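PDB 6Q75: GH26A from Muricauda sp. MAR_2010_75, which probably hydrolyses beta-linked polysaccharides such as beta-mannan, as a glycoside hydrolase of family 26. Local coordinates for residues 103-115 with 170-184. Residues are numbered along the deposited sequence; the frame is centred on the assembly and turned at random.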
ATOM      1  N   ALA A 103      14.087   6.011  -6.778  1.00 22.41           N
ATOM      2  CA  ALA A 103      13.221   5.000  -6.194  1.00 23.17           C
ATOM      3  C   ALA A 103      11.771   5.207  -6.621  1.00 22.14           C
ATOM      4  O   ALA A 103      11.350   6.305  -7.009  1.00 24.70           O
ATOM      5  CB  ALA A 103      13.294   5.042  -4.664  1.00 23.39           C
ATOM      6  N   ILE A 104      11.007   4.130  -6.558  1.00 21.40           N
ATOM      7  CA  ILE A 104       9.560   4.175  -6.768  1.00 22.51           C
ATOM      8  C   ILE A 104       8.909   4.293  -5.397  1.00 22.18           C
ATOM      9  O   ILE A 104       9.287   3.573  -4.471  1.00 21.90           O
ATOM     10  CB  ILE A 104       9.076   2.932  -7.535  1.00 21.33           C
ATOM     11  CG1 ILE A 104       9.648   2.931  -8.969  1.00 22.67           C
ATOM     12  CG2 ILE A 104       7.562   2.859  -7.584  1.00 18.90           C
ATOM     13  CD1 ILE A 104       9.547   1.572  -9.663  1.00 23.79           C
ATOM     14  N   VAL A 105       7.965   5.236  -5.237  1.00 18.90           N
ATOM     15  CA  VAL A 105       7.454   5.601  -3.912  1.00 18.59           C
ATOM     16  C   VAL A 105       6.105   4.940  -3.669  1.00 20.98           C
ATOM     17  O   VAL A 105       5.192   5.058  -4.493  1.00 21.25           O
ATOM     18  CB  VAL A 105       7.314   7.128  -3.773  1.00 19.23           C
ATOM     19  CG1 VAL A 105       6.483   7.491  -2.499  1.00 22.49           C
ATOM     20  CG2 VAL A 105       8.659   7.786  -3.775  1.00 21.82           C
ATOM     21  N   THR A 106       5.949   4.287  -2.507  1.00 18.99           N
ATOM     22  CA  THR A 106       4.637   3.815  -2.081  1.00 19.92           C
ATOM     23  C   THR A 106       4.317   4.360  -0.689  1.00 18.77           C
ATOM     24  O   THR A 106       5.199   4.483   0.162  1.00 18.07           O
ATOM     25  CB  THR A 106       4.527   2.256  -2.105  1.00 20.65           C
ATOM     26  OG1 THR A 106       3.186   1.880  -1.763  1.00 18.18           O
ATOM     27  CG2 THR A 106       5.529   1.562  -1.155  1.00 21.19           C
ATOM     28  N   LEU A 107       3.055   4.748  -0.484  1.00 16.76           N
ATOM     29  CA  LEU A 107       2.616   5.311   0.792  1.00 16.88           C
ATOM     30  C   LEU A 107       1.312   4.654   1.222  1.00 16.46           C
ATOM     31  O   LEU A 107       0.441   4.367   0.390  1.00 16.31           O
ATOM     32  CB  LEU A 107       2.425   6.844   0.688  1.00 18.28           C
ATOM     33  CG  LEU A 107       3.741   7.574   0.373  1.00 20.31           C
ATOM     34  CD1 LEU A 107       3.463   9.059   0.063  1.00 18.87           C
ATOM     35  CD2 LEU A 107       4.741   7.433   1.531  1.00 18.26           C
ATOM     36  N   MET A 108       1.206   4.377   2.522  1.00 16.45           N
ATOM     37  CA  MET A 108       0.004   3.848   3.152  1.00 17.24           C
ATOM     38  C   MET A 108      -0.438   4.807   4.261  1.00 17.90           C
ATOM     39  O   MET A 108       0.153   5.878   4.461  1.00 17.67           O
ATOM     40  CB  MET A 108       0.251   2.439   3.707  1.00 16.93           C
ATOM     41  CG  MET A 108       1.298   2.429   4.819  1.00 18.39           C
ATOM     42  SD  MET A 108       1.811   0.763   5.290  1.00 18.46           S
ATOM     43  CE  MET A 108       0.233   0.041   5.763  1.00 20.06           C
ATOM     44  N   TRP A 109      -1.458   4.396   5.013  1.00 16.57           N
ATOM     45  CA  TRP A 109      -2.093   5.327   5.943  1.00 17.14           C
ATOM     46  C   TRP A 109      -2.853   4.591   7.034  1.00 18.82           C
ATOM     47  O   TRP A 109      -4.084   4.479   6.970  1.00 20.00           O
ATOM     48  CB  TRP A 109      -3.023   6.270   5.178  1.00 19.43           C
ATOM     49  CG  TRP A 109      -3.661   7.378   6.012  1.00 20.42           C
ATOM     50  CD1 TRP A 109      -3.148   7.973   7.137  1.00 18.71           C
ATOM     51  CD2 TRP A 109      -4.954   7.965   5.801  1.00 20.21           C
ATOM     52  NE1 TRP A 109      -4.035   8.943   7.608  1.00 21.30           N
ATOM     53  CE2 TRP A 109      -5.153   8.931   6.817  1.00 20.94           C
ATOM     54  CE3 TRP A 109      -5.953   7.777   4.837  1.00 20.76           C
ATOM     55  CZ2 TRP A 109      -6.326   9.728   6.895  1.00 19.95           C
ATOM     56  CZ3 TRP A 109      -7.119   8.551   4.928  1.00 21.43           C
ATOM     57  CH2 TRP A 109      -7.291   9.504   5.955  1.00 23.70           C
ATOM     58  N   HIS A 110      -2.151   4.058   8.029  1.00 18.93           N
ATOM     59  CA  HIS A 110      -2.857   3.719   9.261  1.00 17.39           C
ATOM     60  C   HIS A 110      -3.469   4.999   9.831  1.00 18.16           C
ATOM     61  O   HIS A 110      -2.837   6.064   9.850  1.00 20.35           O
ATOM     62  CB  HIS A 110      -1.935   3.105  10.297  1.00 18.77           C
ATOM     63  CG  HIS A 110      -1.502   1.709   9.979  1.00 18.58           C
ATOM     64  ND1 HIS A 110      -0.241   1.415   9.505  1.00 19.31           N
ATOM     65  CD2 HIS A 110      -2.151   0.523  10.094  1.00 19.31           C
ATOM     66  CE1 HIS A 110      -0.127   0.104   9.350  1.00 20.33           C
ATOM     67  NE2 HIS A 110      -1.269  -0.461   9.708  1.00 18.63           N
ATOM     68  N   VAL A 111      -4.707   4.886  10.287  1.00 18.42           N
ATOM     69  CA  VAL A 111      -5.452   6.028  10.794  1.00 19.22           C
ATOM     70  C   VAL A 111      -6.472   5.532  11.812  1.00 21.13           C
ATOM     71  O   VAL A 111      -7.017   4.429  11.688  1.00 20.21           O
ATOM     72  CB  VAL A 111      -6.090   6.779   9.609  1.00 19.23           C
ATOM     73  CG1 VAL A 111      -7.129   5.902   8.907  1.00 20.03           C
ATOM     74  CG2 VAL A 111      -6.680   8.122  10.084  1.00 20.17           C
ATOM     75  N   GLY A 112      -6.730   6.350  12.834  1.00 22.14           N
ATOM     76  CA  GLY A 112      -7.777   6.047  13.789  1.00 23.29           C
ATOM     77  C   GLY A 112      -9.150   6.366  13.209  1.00 24.41           C
ATOM     78  O   GLY A 112      -9.308   6.673  12.027  1.00 24.80           O
ATOM     79  N   GLN A 113     -10.157   6.303  14.071  1.00 24.84           N
ATOM     80  CA  GLN A 113     -11.543   6.455  13.644  1.00 24.00           C
ATOM     81  C   GLN A 113     -11.916   7.916  13.512  1.00 24.79           C
ATOM     82  O   GLN A 113     -11.306   8.772  14.154  1.00 27.50           O
ATOM     83  CB  GLN A 113     -12.475   5.805  14.658  1.00 25.78           C
ATOM     84  CG  GLN A 113     -12.197   4.316  14.781  1.00 25.30           C
ATOM     85  CD  GLN A 113     -13.083   3.666  15.786  1.00 31.16           C
ATOM     86  OE1 GLN A 113     -14.261   4.016  15.911  1.00 34.97           O
ATOM     87  NE2 GLN A 113     -12.522   2.739  16.548  1.00 27.22           N
ATOM     88  N   PRO A 114     -12.929   8.228  12.692  1.00 23.26           N
ATOM     89  CA  PRO A 114     -13.394   9.622  12.626  1.00 25.06           C
ATOM     90  C   PRO A 114     -13.758  10.207  13.970  1.00 28.33           C
ATOM     91  O   PRO A 114     -13.665  11.434  14.145  1.00 29.75           O
ATOM     92  CB  PRO A 114     -14.618   9.542  11.704  1.00 26.26           C
ATOM     93  CG  PRO A 114     -14.292   8.419  10.760  1.00 25.67           C
ATOM     94  CD  PRO A 114     -13.575   7.392  11.662  1.00 25.95           C
ATOM     95  N   LYS A 115     -14.202   9.385  14.920  1.00 30.10           N
ATOM     96  CA  LYS A 115     -14.605   9.900  16.222  1.00 30.23           C
ATOM     97  C   LYS A 115     -13.422  10.273  17.109  1.00 30.97           C
ATOM     98  O   LYS A 115     -13.642  10.797  18.211  1.00 32.62           O
ATOM     99  CB  LYS A 115     -15.495   8.873  16.937  1.00 30.74           C
ATOM    100  CG  LYS A 115     -14.809   7.580  17.351  1.00 30.02           C
ATOM    101  CD  LYS A 115     -15.780   6.640  18.095  1.00 32.35           C
ATOM    102  N   ILE A 170       2.600   8.161  -6.900  1.00 19.30           N
ATOM    103  CA  ILE A 170       2.541   7.455  -5.616  1.00 19.78           C
ATOM    104  C   ILE A 170       1.790   6.138  -5.779  1.00 19.62           C
ATOM    105  O   ILE A 170       0.653   6.128  -6.247  1.00 18.76           O
ATOM    106  CB  ILE A 170       1.861   8.327  -4.541  1.00 21.03           C
ATOM    107  CG1 ILE A 170       2.543   9.701  -4.468  1.00 22.43           C
ATOM    108  CG2 ILE A 170       1.782   7.587  -3.180  1.00 20.29           C
ATOM    109  CD1 ILE A 170       3.950   9.669  -3.951  1.00 23.36           C
ATOM    110  N   LEU A 171       2.415   5.011  -5.378  1.00 17.39           N
ATOM    111  CA  LEU A 171       1.627   3.799  -5.201  1.00 16.88           C
ATOM    112  C   LEU A 171       0.863   3.937  -3.887  1.00 18.03           C
ATOM    113  O   LEU A 171       1.415   3.706  -2.803  1.00 19.17           O
ATOM    114  CB  LEU A 171       2.536   2.562  -5.187  1.00 16.56           C
ATOM    115  CG  LEU A 171       3.287   2.357  -6.505  1.00 18.38           C
ATOM    116  CD1 LEU A 171       4.390   1.288  -6.316  1.00 17.29           C
ATOM    117  CD2 LEU A 171       2.342   1.926  -7.640  1.00 19.44           C
ATOM    118  N   TRP A 172      -0.413   4.344  -3.967  1.00 18.31           N
ATOM    119  CA  TRP A 172      -1.200   4.748  -2.807  1.00 16.41           C
ATOM    120  C   TRP A 172      -2.044   3.568  -2.328  1.00 19.01           C
ATOM    121  O   TRP A 172      -2.824   3.019  -3.110  1.00 19.77           O
ATOM    122  CB  TRP A 172      -2.074   5.940  -3.229  1.00 17.04           C
ATOM    123  CG  TRP A 172      -3.109   6.403  -2.289  1.00 17.31           C
ATOM    124  CD1 TRP A 172      -4.450   6.520  -2.543  1.00 17.44           C
ATOM    125  CD2 TRP A 172      -2.910   6.875  -0.950  1.00 19.94           C
ATOM    126  NE1 TRP A 172      -5.106   7.011  -1.431  1.00 17.36           N
ATOM    127  CE2 TRP A 172      -4.184   7.253  -0.447  1.00 18.13           C
ATOM    128  CE3 TRP A 172      -1.782   7.013  -0.125  1.00 18.95           C
ATOM    129  CZ2 TRP A 172      -4.369   7.751   0.843  1.00 17.93           C
ATOM    130  CZ3 TRP A 172      -1.966   7.489   1.173  1.00 20.05           C
ATOM    131  CH2 TRP A 172      -3.260   7.881   1.632  1.00 19.47           C
ATOM    132  N   ARG A 173      -1.851   3.128  -1.059  1.00 17.45           N
ATOM    133  CA  ARG A 173      -2.489   1.916  -0.538  1.00 15.06           C
ATOM    134  C   ARG A 173      -3.282   2.254   0.727  1.00 16.09           C
ATOM    135  O   ARG A 173      -2.837   1.994   1.849  1.00 18.43           O
ATOM    136  CB  ARG A 173      -1.460   0.794  -0.285  1.00 16.11           C
ATOM    137  CG  ARG A 173      -0.216   0.849  -1.197  1.00 17.03           C
ATOM    138  CD  ARG A 173       0.579  -0.463  -1.102  1.00 16.82           C
ATOM    139  NE  ARG A 173       0.729  -0.906   0.294  1.00 17.62           N
ATOM    140  CZ  ARG A 173       1.611  -0.384   1.145  1.00 18.12           C
ATOM    141  NH1 ARG A 173       1.664  -0.836   2.394  1.00 17.40           N
ATOM    142  NH2 ARG A 173       2.424   0.606   0.765  1.00 17.33           N
ATOM    143  N   PRO A 174      -4.442   2.903   0.585  1.00 16.49           N
ATOM    144  CA  PRO A 174      -5.258   3.243   1.754  1.00 16.01           C
ATOM    145  C   PRO A 174      -6.120   2.086   2.268  1.00 16.15           C
ATOM    146  O   PRO A 174      -6.549   1.205   1.518  1.00 16.08           O
ATOM    147  CB  PRO A 174      -6.142   4.383   1.216  1.00 16.71           C
ATOM    148  CG  PRO A 174      -6.406   3.936  -0.249  1.00 16.35           C
ATOM    149  CD  PRO A 174      -5.079   3.236  -0.692  1.00 16.51           C
ATOM    150  N   TYR A 175      -6.417   2.136   3.566  1.00 16.58           N
ATOM    151  CA  TYR A 175      -7.380   1.233   4.210  1.00 14.97           C
ATOM    152  C   TYR A 175      -7.054  -0.228   3.879  1.00 15.41           C
ATOM    153  O   TYR A 175      -7.907  -1.004   3.442  1.00 17.62           O
ATOM    154  CB  TYR A 175      -8.805   1.563   3.812  1.00 16.24           C
ATOM    155  CG  TYR A 175      -9.250   2.954   4.232  1.00 17.72           C
ATOM    156  CD1 TYR A 175      -9.143   3.380   5.565  1.00 15.93           C
ATOM    157  CD2 TYR A 175      -9.788   3.835   3.306  1.00 17.21           C
ATOM    158  CE1 TYR A 175      -9.558   4.666   5.955  1.00 18.11           C
ATOM    159  CE2 TYR A 175     -10.223   5.120   3.696  1.00 19.17           C
ATOM    160  CZ  TYR A 175     -10.092   5.520   5.012  1.00 20.77           C
ATOM    161  OH  TYR A 175     -10.507   6.791   5.390  1.00 21.71           O
ATOM    162  N   HIS A 176      -5.793  -0.569   4.070  1.00 14.29           N
ATOM    163  CA  HIS A 176      -5.253  -1.865   3.690  1.00 15.03           C
ATOM    164  C   HIS A 176      -5.750  -2.972   4.628  1.00 16.17           C
ATOM    165  O   HIS A 176      -6.262  -2.723   5.724  1.00 16.00           O
ATOM    166  CB  HIS A 176      -3.724  -1.813   3.716  1.00 16.83           C
ATOM    167  CG  HIS A 176      -3.197  -1.476   5.074  1.00 19.30           C
ATOM    168  ND1 HIS A 176      -3.442  -0.267   5.680  1.00 20.33           N
ATOM    169  CD2 HIS A 176      -2.515  -2.219   5.974  1.00 18.84           C
ATOM    170  CE1 HIS A 176      -2.899  -0.260   6.886  1.00 19.65           C
ATOM    171  NE2 HIS A 176      -2.319  -1.434   7.084  1.00 19.31           N
ATOM    172  N   GLU A 177      -5.605  -4.220   4.174  1.00 15.46           N
ATOM    173  CA  GLU A 177      -6.032  -5.400   4.959  1.00 17.14           C
ATOM    174  C   GLU A 177      -7.515  -5.300   5.349  1.00 18.19           C
ATOM    175  O   GLU A 177      -7.946  -5.748   6.416  1.00 17.21           O
ATOM    176  CB  GLU A 177      -5.127  -5.594   6.185  1.00 16.81           C
ATOM    177  CG  GLU A 177      -3.682  -5.963   5.750  1.00 17.28           C
ATOM    178  CD  GLU A 177      -2.685  -6.180   6.905  1.00 20.47           C
ATOM    179  OE1 GLU A 177      -3.068  -6.130   8.103  1.00 19.91           O
ATOM    180  OE2 GLU A 177      -1.499  -6.446   6.599  1.00 20.47           O
ATOM    181  N   MET A 178      -8.317  -4.770   4.429  1.00 16.51           N
ATOM    182  CA  MET A 178      -9.715  -4.478   4.730  1.00 18.07           C
ATOM    183  C   MET A 178     -10.569  -5.730   4.834  1.00 18.04           C
ATOM    184  O   MET A 178     -11.692  -5.648   5.351  1.00 16.46           O
ATOM    185  CB  MET A 178     -10.278  -3.544   3.655  1.00 18.26           C
ATOM    186  CG  MET A 178     -10.565  -4.226   2.304  1.00 21.05           C
ATOM    187  SD  MET A 178      -9.099  -4.753   1.371  1.00 21.74           S
ATOM    188  CE  MET A 178      -8.381  -3.223   0.825  1.00 19.35           C
ATOM    189  N   ASN A 179     -10.065  -6.885   4.368  1.00 17.37           N
ATOM    190  CA  ASN A 179     -10.801  -8.129   4.545  1.00 17.94           C
ATOM    191  C   ASN A 179     -10.533  -8.752   5.904  1.00 18.28           C
ATOM    192  O   ASN A 179     -11.197  -9.731   6.266  1.00 19.26           O
ATOM    193  CB  ASN A 179     -10.478  -9.128   3.413  1.00 19.56           C
ATOM    194  CG  ASN A 179      -8.990  -9.435   3.294  1.00 17.94           C
ATOM    195  OD1 ASN A 179      -8.147  -8.579   3.535  1.00 16.55           O
ATOM    196  ND2 ASN A 179      -8.664 -10.684   2.923  1.00 19.42           N
ATOM    197  N   GLY A 180      -9.608  -8.180   6.677  1.00 16.98           N
ATOM    198  CA  GLY A 180      -9.351  -8.680   8.012  1.00 18.74           C
ATOM    199  C   GLY A 180     -10.322  -8.105   9.018  1.00 19.17           C
ATOM    200  O   GLY A 180     -11.015  -7.107   8.767  1.00 18.67           O
ATOM    201  N   VAL A 181     -10.362  -8.740  10.199  1.00 20.27           N
ATOM    202  CA  VAL A 181     -11.254  -8.294  11.261  1.00 19.98           C
ATOM    203  C   VAL A 181     -10.586  -7.328  12.236  1.00 21.53           C
ATOM    204  O   VAL A 181     -11.262  -6.804  13.134  1.00 22.69           O
ATOM    205  CB  VAL A 181     -11.844  -9.483  12.054  1.00 18.14           C
ATOM    206  CG1 VAL A 181     -12.614 -10.411  11.113  1.00 19.31           C
ATOM    207  CG2 VAL A 181     -10.718 -10.273  12.795  1.00 20.65           C
ATOM    208  N   TRP A 182      -9.307  -7.009  12.054  1.00 18.14           N
ATOM    209  CA  TRP A 182      -8.584  -6.323  13.117  1.00 17.02           C
ATOM    210  C   TRP A 182      -8.652  -4.799  13.055  1.00 18.73           C
ATOM    211  O   TRP A 182      -8.676  -4.157  14.112  1.00 18.19           O
ATOM    212  CB  TRP A 182      -7.117  -6.757  13.127  1.00 17.51           C
ATOM    213  CG  TRP A 182      -6.457  -6.939  11.785  1.00 17.68           C
ATOM    214  CD1 TRP A 182      -5.712  -6.011  11.105  1.00 18.19           C
ATOM    215  CD2 TRP A 182      -6.448  -8.131  10.984  1.00 16.51           C
ATOM    216  NE1 TRP A 182      -5.229  -6.562   9.931  1.00 18.27           N
ATOM    217  CE2 TRP A 182      -5.675  -7.855   9.831  1.00 19.18           C
ATOM    218  CE3 TRP A 182      -7.033  -9.393  11.118  1.00 17.79           C
ATOM    219  CZ2 TRP A 182      -5.469  -8.802   8.817  1.00 19.16           C
ATOM    220  CZ3 TRP A 182      -6.814 -10.350  10.121  1.00 17.22           C
ATOM    221  CH2 TRP A 182      -6.046 -10.042   8.978  1.00 16.47           C
ATOM    222  N   PHE A 183      -8.687  -4.203  11.870  1.00 16.32           N
ATOM    223  CA  PHE A 183      -8.773  -2.746  11.773  1.00 15.67           C
ATOM    224  C   PHE A 183     -10.224  -2.286  11.829  1.00 16.93           C
ATOM    225  O   PHE A 183     -11.142  -3.021  11.467  1.00 17.04           O
ATOM    226  CB  PHE A 183      -8.134  -2.266  10.463  1.00 17.46           C
ATOM    227  CG  PHE A 183      -6.632  -2.424  10.404  1.00 18.30           C
ATOM    228  CD1 PHE A 183      -5.828  -2.003  11.451  1.00 17.97           C
ATOM    229  CD2 PHE A 183      -6.025  -2.990   9.286  1.00 20.68           C
ATOM    230  CE1 PHE A 183      -4.444  -2.131  11.379  1.00 18.10           C
ATOM    231  CE2 PHE A 183      -4.655  -3.145   9.223  1.00 18.61           C
ATOM    232  CZ  PHE A 183      -3.858  -2.706  10.256  1.00 19.34           C
ATOM    233  N   TRP A 184     -10.432  -1.020  12.241  1.00 17.30           N
ATOM    234  CA  TRP A 184     -11.806  -0.544  12.352  1.00 22.78           C
ATOM    235  C   TRP A 184     -12.515  -0.523  11.003  1.00 22.18           C
ATOM    236  O   TRP A 184     -13.742  -0.632  10.950  1.00 21.04           O
ATOM    237  CB  TRP A 184     -11.859   0.846  13.006  1.00 21.08           C
ATOM    238  CG  TRP A 184     -11.208   1.972  12.248  1.00 20.04           C
ATOM    239  CD1 TRP A 184      -9.972   2.500  12.470  1.00 20.23           C
ATOM    240  CD2 TRP A 184     -11.802   2.764  11.204  1.00 19.32           C
ATOM    241  NE1 TRP A 184      -9.741   3.552  11.599  1.00 18.94           N
ATOM    242  CE2 TRP A 184     -10.854   3.734  10.821  1.00 20.09           C
ATOM    243  CE3 TRP A 184     -13.034   2.726  10.545  1.00 22.51           C
ATOM    244  CZ2 TRP A 184     -11.093   4.661   9.790  1.00 20.84           C
ATOM    245  CZ3 TRP A 184     -13.275   3.654   9.529  1.00 24.96           C
ATOM    246  CH2 TRP A 184     -12.302   4.604   9.163  1.00 25.09           C
TER
HETATM  247  O   HOH W   1      -3.233   2.330   4.459  1.00 15.46           O
HETATM  248  O   HOH W   2      -5.945   4.486   5.072  1.00 20.31           O
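L171 O is gripped by two donors, T106 OG1 at 2.7 Å and L107 N at 3.0 Å. They reach it from opposite faces of its carbonyl plane. These residues lie on two neighbouring parallel strands, 104-108 and 170-173, of the (beta/alpha)8 barrel of family 26. T106 can bond there because OG1 is anti to its own N (chi1 -176°), and the same OG1 accepts a hydrogen bond from R173 NH2, nearly in the guanidinium plane. R173 NE is hydrogen-bonded to N219 OD1. M108 bends at chi3 (-58°), which lays CE over one face of the H176 ring, 3.3 Å from its centroid. The edge of H176 in turn meets the face of H110, whose ND1 bonds to D78. H176 NE2 and E177 OE1 hydrogen-bond a Tris molecule, probably from the crystallisation liquor, which is consistent with a pocket here. A water joins W109 N, R173 O and H176 ND1 where the strands part. In the loops beyond, W184 NE1 meets V111 O at 2.9 Å, from above the carbonyl plane. With an alanine in place of W184, V111 O would probably lose the indole donor and a gap would open against Q113 CG and P114 CD. Both carbons cover one face of the indole, P114 CD over its six-membered ring.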